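Uncharacterized protein (Sulfolobus solfataricus P2, PDB 2QS7) is of unknown function but is a putative oxidoreductase of the DsrE/DsrF-like family, whose members are commonly linked to sulfur metabolism. Local coordinates at residues A[13-18]-A[42-47]; A[38-43]-A[101-106]. All blocks are in the same frame, centred on the assembly; numbering follows the deposited sequence.

Interaction 1. Residues A[13-18]-A[42-47]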
loop_
_atom_site.group_PDB
_atom_site.type_symbol
_atom_site.label_atom_id
_atom_site.label_comp_id
_atom_site.label_asym_id
_atom_site.label_seq_id
_atom_site.Cartn_x
_atom_site.Cartn_y
_atom_site.Cartn_z
ATOM N N ILE A 13 -5.862 -6.907 -0.444
ATOM C CA ILE A 13 -5.570 -7.025 -1.870
ATOM C C ILE A 13 -4.072 -7.258 -1.915
ATOM O O ILE A 13 -3.255 -6.388 -1.543
ATOM C CB ILE A 13 -5.920 -5.789 -2.703
ATOM C CG1 ILE A 13 -7.409 -5.519 -2.631
ATOM C CG2 ILE A 13 -5.479 -5.954 -4.188
ATOM C CD1 ILE A 13 -7.836 -4.178 -3.315
ATOM N N VAL A 14 -3.713 -8.472 -2.292
ATOM C CA VAL A 14 -2.295 -8.876 -2.349
ATOM C C VAL A 14 -1.839 -8.620 -3.748
ATOM O O VAL A 14 -1.964 -9.475 -4.638
ATOM C CB VAL A 14 -2.083 -10.362 -1.956
ATOM C CG1 VAL A 14 -0.584 -10.702 -1.915
ATOM C CG2 VAL A 14 -2.764 -10.679 -0.602
ATOM N N PHE A 15 -1.357 -7.397 -3.957
ATOM C CA PHE A 15 -0.854 -6.963 -5.268
ATOM C C PHE A 15 0.601 -7.315 -5.488
ATOM O O PHE A 15 1.028 -7.679 -6.633
ATOM C CB PHE A 15 -1.010 -5.440 -5.343
ATOM C CG PHE A 15 -0.346 -4.809 -6.506
ATOM C CD1 PHE A 15 -0.996 -4.686 -7.709
ATOM C CD2 PHE A 15 0.950 -4.339 -6.414
ATOM C CE1 PHE A 15 -0.363 -4.109 -8.772
ATOM C CE2 PHE A 15 1.546 -3.754 -7.462
ATOM C CZ PHE A 15 0.904 -3.645 -8.644
ATOM N N SER A 16 1.384 -7.149 -4.418
ATOM C CA SER A 16 2.847 -7.369 -4.491
ATOM C C SER A 16 3.232 -8.841 -4.512
ATOM O O SER A 16 2.477 -9.711 -4.076
ATOM C CB SER A 16 3.535 -6.652 -3.334
ATOM O OG SER A 16 3.194 -5.271 -3.340
ATOM N N GLY A 17 4.418 -9.114 -5.060
ATOM C CA GLY A 17 4.906 -10.473 -5.172
ATOM C C GLY A 17 6.305 -10.702 -4.609
ATOM O O GLY A 17 6.831 -11.768 -4.786
ATOM N N THR A 18 6.885 -9.724 -3.925
ATOM C CA THR A 18 8.205 -9.885 -3.331
ATOM C C THR A 18 8.028 -10.532 -1.961
ATOM O O THR A 18 7.005 -10.391 -1.320
ATOM C CB THR A 18 8.978 -8.553 -3.255
ATOM O OG1 THR A 18 8.195 -7.572 -2.556
ATOM C CG2 THR A 18 9.261 -8.048 -4.640
ATOM N N PHE A 42 -7.310 -11.357 -1.637
ATOM C CA PHE A 42 -7.522 -11.236 -3.075
ATOM C C PHE A 42 -6.179 -11.055 -3.770
ATOM O O PHE A 42 -5.544 -9.995 -3.674
ATOM C CB PHE A 42 -8.416 -10.055 -3.391
ATOM C CG PHE A 42 -8.750 -9.935 -4.848
ATOM C CD1 PHE A 42 -9.534 -10.879 -5.465
ATOM C CD2 PHE A 42 -8.285 -8.876 -5.605
ATOM C CE1 PHE A 42 -9.845 -10.747 -6.801
ATOM C CE2 PHE A 42 -8.611 -8.758 -6.918
ATOM C CZ PHE A 42 -9.374 -9.676 -7.508
ATOM N N PHE A 43 -5.729 -12.101 -4.471
ATOM C CA PHE A 43 -4.446 -12.059 -5.142
ATOM C C PHE A 43 -4.593 -11.532 -6.539
ATOM O O PHE A 43 -5.333 -12.084 -7.339
ATOM C CB PHE A 43 -3.785 -13.420 -5.154
ATOM C CG PHE A 43 -3.334 -13.865 -3.811
ATOM C CD1 PHE A 43 -4.238 -14.417 -2.922
ATOM C CD2 PHE A 43 -2.003 -13.755 -3.428
ATOM C CE1 PHE A 43 -3.839 -14.849 -1.663
ATOM C CE2 PHE A 43 -1.592 -14.183 -2.150
ATOM C CZ PHE A 43 -2.532 -14.725 -1.266
ATOM N N THR A 44 -3.856 -10.474 -6.832
ATOM C CA THR A 44 -3.943 -9.800 -8.102
ATOM C C THR A 44 -2.545 -9.415 -8.571
ATOM O O THR A 44 -1.601 -9.381 -7.792
ATOM C CB THR A 44 -4.875 -8.575 -7.974
ATOM O OG1 THR A 44 -5.173 -8.077 -9.278
ATOM C CG2 THR A 44 -4.247 -7.454 -7.103
ATOM N N PHE A 45 -2.404 -9.174 -9.854
ATOM C CA PHE A 45 -1.105 -8.832 -10.431
ATOM C C PHE A 45 0.016 -9.722 -9.945
ATOM O O PHE A 45 -0.032 -10.925 -10.140
ATOM C CB PHE A 45 -0.798 -7.328 -10.227
ATOM C CG PHE A 45 -1.526 -6.443 -11.194
ATOM C CD1 PHE A 45 -2.854 -6.065 -10.953
ATOM C CD2 PHE A 45 -0.909 -6.041 -12.387
ATOM C CE1 PHE A 45 -3.555 -5.273 -11.890
ATOM C CE2 PHE A 45 -1.596 -5.254 -13.323
ATOM C CZ PHE A 45 -2.914 -4.872 -13.077
ATOM N N TRP A 46 1.007 -9.148 -9.293
ATOM C CA TRP A 46 2.200 -9.901 -8.906
ATOM C C TRP A 46 1.912 -10.933 -7.839
ATOM O O TRP A 46 2.567 -11.980 -7.763
ATOM C CB TRP A 46 3.284 -8.933 -8.440
ATOM C CG TRP A 46 3.452 -7.798 -9.362
ATOM C CD1 TRP A 46 3.332 -6.478 -9.068
ATOM C CD2 TRP A 46 3.731 -7.879 -10.764
ATOM N NE1 TRP A 46 3.547 -5.726 -10.198
ATOM C CE2 TRP A 46 3.778 -6.562 -11.254
ATOM C CE3 TRP A 46 3.936 -8.940 -11.654
ATOM C CZ2 TRP A 46 4.039 -6.269 -12.600
ATOM C CZ3 TRP A 46 4.176 -8.658 -12.978
ATOM C CH2 TRP A 46 4.238 -7.325 -13.443
ATOM N N GLY A 47 0.923 -10.629 -7.016
ATOM C CA GLY A 47 0.520 -11.526 -5.957
ATOM C C GLY A 47 -0.132 -12.751 -6.544
ATOM O O GLY A 47 -0.035 -13.831 -5.997
#
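F15 lies between F45 and W46, and its ring is the centre of a small aromatic cluster. The five-membered ring of W46 turns its edge to the face of F15 in an offset edge-to-face pair, the planes 75° apart, and W46 CD1 comes within 3.6 Å of F15 CE2. At the CD1/CE1 side of the same ring F45 brings up CB and CG, with F45 CG 3.6 Å from F15 CE1 and the two ring planes inclined at 41°. Because F15 has its CG anti to the backbone N (chi1 170°), its ring reaches in between these two side chains although its CB sets off away from them. An alanine here would probably leave a gap between F45 and W46 and deprive the W46 edge of the face it meets.

Further back along the strands, V14 lies alongside F43, its CB over one face of the F43 ring, 4.1 Å from the centroid, in a CH-pi contact. On the other side of the sheet the methyl I13 CG2 meets the methyl T44 CG2 at 3.5 Å. Parallel pairing holds this end together: V14 N donates to F42 O at 2.8 Å and T44 N to V14 O at 3.1 Å. Past the strands G47 N makes a bent bond to F15 O from well above the carbonyl plane. A CB on G17 would clash with W46 O, and one on G47 with V14 O.

T44 OG1 bonds T108, while W46 NE1 bonds D20 of the second subunit, whose Y68 stacks on the indole. I144, past strand 140-143, bonds S16 OG. The contact joins the two strands of the beta-alpha-beta unit 9-14, 19-34, 38-43, with helix 19-34 packing on V14, strand 99-105 beyond F43, and the second subunit on the W46 side.

Interaction 2. Residues A[38-43]-A[101-106]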
loop_
_atom_site.group_PDB
_atom_site.type_symbol
_atom_site.label_atom_id
_atom_site.label_comp_id
_atom_site.label_asym_id
_atom_site.label_seq_id
_atom_site.Cartn_x
_atom_site.Cartn_y
_atom_site.Cartn_z
ATOM N N GLU A 38 -12.545 -12.850 10.319
ATOM C CA GLU A 38 -12.812 -13.448 9.032
ATOM C C GLU A 38 -11.751 -12.747 8.164
ATOM O O GLU A 38 -11.575 -11.519 8.245
ATOM C CB GLU A 38 -14.241 -13.095 8.605
ATOM C CG GLU A 38 -14.540 -13.381 7.146
ATOM C CD GLU A 38 -15.855 -12.726 6.637
ATOM O OE1 GLU A 38 -16.763 -12.570 7.536
ATOM O OE2 GLU A 38 -15.942 -12.384 5.353
ATOM N N VAL A 39 -10.986 -13.501 7.371
ATOM C CA VAL A 39 -9.970 -12.905 6.539
ATOM C C VAL A 39 -10.232 -13.268 5.084
ATOM O O VAL A 39 -10.451 -14.431 4.766
ATOM C CB VAL A 39 -8.523 -13.360 6.944
ATOM C CG1 VAL A 39 -7.500 -12.700 6.097
ATOM C CG2 VAL A 39 -8.249 -13.052 8.417
ATOM N N ASN A 40 -10.197 -12.254 4.219
ATOM C CA ASN A 40 -10.376 -12.440 2.798
ATOM C C ASN A 40 -9.120 -11.957 2.114
ATOM O O ASN A 40 -8.692 -10.838 2.331
ATOM C CB ASN A 40 -11.579 -11.638 2.272
ATOM C CG ASN A 40 -12.831 -11.963 2.975
ATOM O OD1 ASN A 40 -13.307 -13.096 2.920
ATOM N ND2 ASN A 40 -13.399 -10.965 3.632
ATOM N N LEU A 41 -8.526 -12.810 1.286
ATOM C CA LEU A 41 -7.346 -12.413 0.517
ATOM C C LEU A 41 -7.693 -12.425 -0.952
ATOM O O LEU A 41 -8.282 -13.386 -1.455
ATOM C CB LEU A 41 -6.190 -13.370 0.772
ATOM C CG LEU A 41 -5.755 -13.543 2.238
ATOM C CD1 LEU A 41 -4.667 -14.657 2.330
ATOM C CD2 LEU A 41 -5.258 -12.255 2.832
ATOM N N PHE A 42 -7.310 -11.357 -1.637
ATOM C CA PHE A 42 -7.522 -11.236 -3.075
ATOM C C PHE A 42 -6.179 -11.055 -3.770
ATOM O O PHE A 42 -5.544 -9.995 -3.674
ATOM C CB PHE A 42 -8.416 -10.055 -3.391
ATOM C CG PHE A 42 -8.750 -9.935 -4.848
ATOM C CD1 PHE A 42 -9.534 -10.879 -5.465
ATOM C CD2 PHE A 42 -8.285 -8.876 -5.605
ATOM C CE1 PHE A 42 -9.845 -10.747 -6.801
ATOM C CE2 PHE A 42 -8.611 -8.758 -6.918
ATOM C CZ PHE A 42 -9.374 -9.676 -7.508
ATOM N N PHE A 43 -5.729 -12.101 -4.471
ATOM C CA PHE A 43 -4.446 -12.059 -5.142
ATOM C C PHE A 43 -4.593 -11.532 -6.539
ATOM O O PHE A 43 -5.333 -12.084 -7.339
ATOM C CB PHE A 43 -3.785 -13.420 -5.154
ATOM C CG PHE A 43 -3.334 -13.865 -3.811
ATOM C CD1 PHE A 43 -4.238 -14.417 -2.922
ATOM C CD2 PHE A 43 -2.003 -13.755 -3.428
ATOM C CE1 PHE A 43 -3.839 -14.849 -1.663
ATOM C CE2 PHE A 43 -1.592 -14.183 -2.150
ATOM C CZ PHE A 43 -2.532 -14.725 -1.266
ATOM N N LYS A 101 -10.559 -16.961 3.379
ATOM C CA LYS A 101 -10.908 -17.232 1.992
ATOM C C LYS A 101 -9.869 -16.598 1.084
ATOM O O LYS A 101 -9.458 -15.452 1.300
ATOM C CB LYS A 101 -12.281 -16.683 1.658
ATOM C CG LYS A 101 -13.423 -17.373 2.397
ATOM C CD LYS A 101 -13.650 -18.742 1.847
ATOM C CE LYS A 101 -14.769 -19.478 2.578
ATOM N NZ LYS A 101 -14.308 -20.113 3.873
ATOM N N VAL A 102 -9.439 -17.374 0.097
ATOM C CA VAL A 102 -8.427 -16.968 -0.851
ATOM C C VAL A 102 -9.054 -16.875 -2.205
ATOM O O VAL A 102 -9.603 -17.858 -2.713
ATOM C CB VAL A 102 -7.281 -17.985 -0.856
ATOM C CG1 VAL A 102 -6.212 -17.656 -1.896
ATOM C CG2 VAL A 102 -6.675 -18.047 0.547
ATOM N N PHE A 103 -8.990 -15.686 -2.774
ATOM C CA PHE A 103 -9.538 -15.392 -4.088
ATOM C C PHE A 103 -8.432 -14.986 -5.053
ATOM O O PHE A 103 -7.474 -14.352 -4.664
ATOM C CB PHE A 103 -10.532 -14.234 -3.995
ATOM C CG PHE A 103 -11.709 -14.525 -3.125
ATOM C CD1 PHE A 103 -12.761 -15.297 -3.597
ATOM C CD2 PHE A 103 -11.739 -14.092 -1.827
ATOM C CE1 PHE A 103 -13.846 -15.595 -2.800
ATOM C CE2 PHE A 103 -12.814 -14.368 -1.025
ATOM C CZ PHE A 103 -13.880 -15.123 -1.515
ATOM N N ALA A 104 -8.623 -15.344 -6.315
ATOM C CA ALA A 104 -7.739 -14.990 -7.393
ATOM C C ALA A 104 -8.475 -14.019 -8.301
ATOM O O ALA A 104 -9.635 -14.212 -8.613
ATOM C CB ALA A 104 -7.313 -16.289 -8.205
ATOM N N CYS A 105 -7.775 -12.978 -8.719
ATOM C CA CYS A 105 -8.288 -11.946 -9.599
ATOM C C CYS A 105 -8.424 -12.405 -11.040
ATOM O O CYS A 105 -7.433 -12.734 -11.685
ATOM C CB CYS A 105 -7.298 -10.789 -9.579
ATOM S SG CYS A 105 -7.579 -9.509 -10.807
ATOM N N SER A 106 -9.640 -12.388 -11.562
ATOM C CA SER A 106 -9.888 -12.850 -12.914
ATOM C C SER A 106 -9.270 -11.962 -13.989
ATOM O O SER A 106 -8.871 -12.472 -15.027
ATOM C CB SER A 106 -11.386 -13.011 -13.152
ATOM O OG SER A 106 -12.063 -11.802 -12.911
#
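N40, L41, F42 and F43 pair in parallel with K101, V102, F103 and A104, the strand axes coming within 4.6 Å at a 22° angle, and five backbone hydrogen bonds run from V39 O to C105 N. The shortest, F103 N to L41 O, is 2.7 Å, and F43 N to F103 O is among the straightest at 174°.

N40, F42, K101 and F103 share one face of the sheet. There, in the F42 conformer given, F42 and F103 cross at about a right angle: F103 CB sits at the edge of the F42 ring, in its plane, 3.8 Å from F42 CD1. F42 holds its CG anti to the backbone N (chi1 -176°), and in this conformer the ring lies towards C105, but the fit there is too tight to trust. N40 and F103 point the same way, N40 OD1 lying at the edge of the F103 ring; that oxygen accepts a bond from R135, and ND2 gives one to S11, so the buried amide is gripped at both ends.

The opposite face carries L41, F43 and V102. V102 CG1 meets F43 CE1 at 3.7 Å, the two side chains set at a slant, and F103 O lies in the plane of the F43 ring at its edge. L41 CD1 and V102 CG2 touch more loosely, at 4.3 Å.

Helix 19-34 packs on V39 and L41, while V127 of strand 125-127 reaches F42 and F103. C105 stands at the N-cap of helix 106-111, its SG capping a backbone N. The C-terminal ends of both strands run into helices, 45-50 and 106-111, as in a parallel alpha/beta sheet.

From the N terminus, the chain lays down strand 9-14, runs through helix 19-34 and returns as strand 38-43; interaction 1 closes that loop, then carries on into the turn where helix 45-50 begins. The chain next wanders through several helices, 45-50 to 87-97, before strand 99-105 comes back to the other edge of strand 38-43, and interaction 2 closes this longer loop. The two loops follow one another, sharing strand 38-43 with F42 and F43, and neither encloses the other. Together they place strand 38-43 between 9-14 and 99-105 in the sheet, and T44 and C105 meet where the two contacts touch.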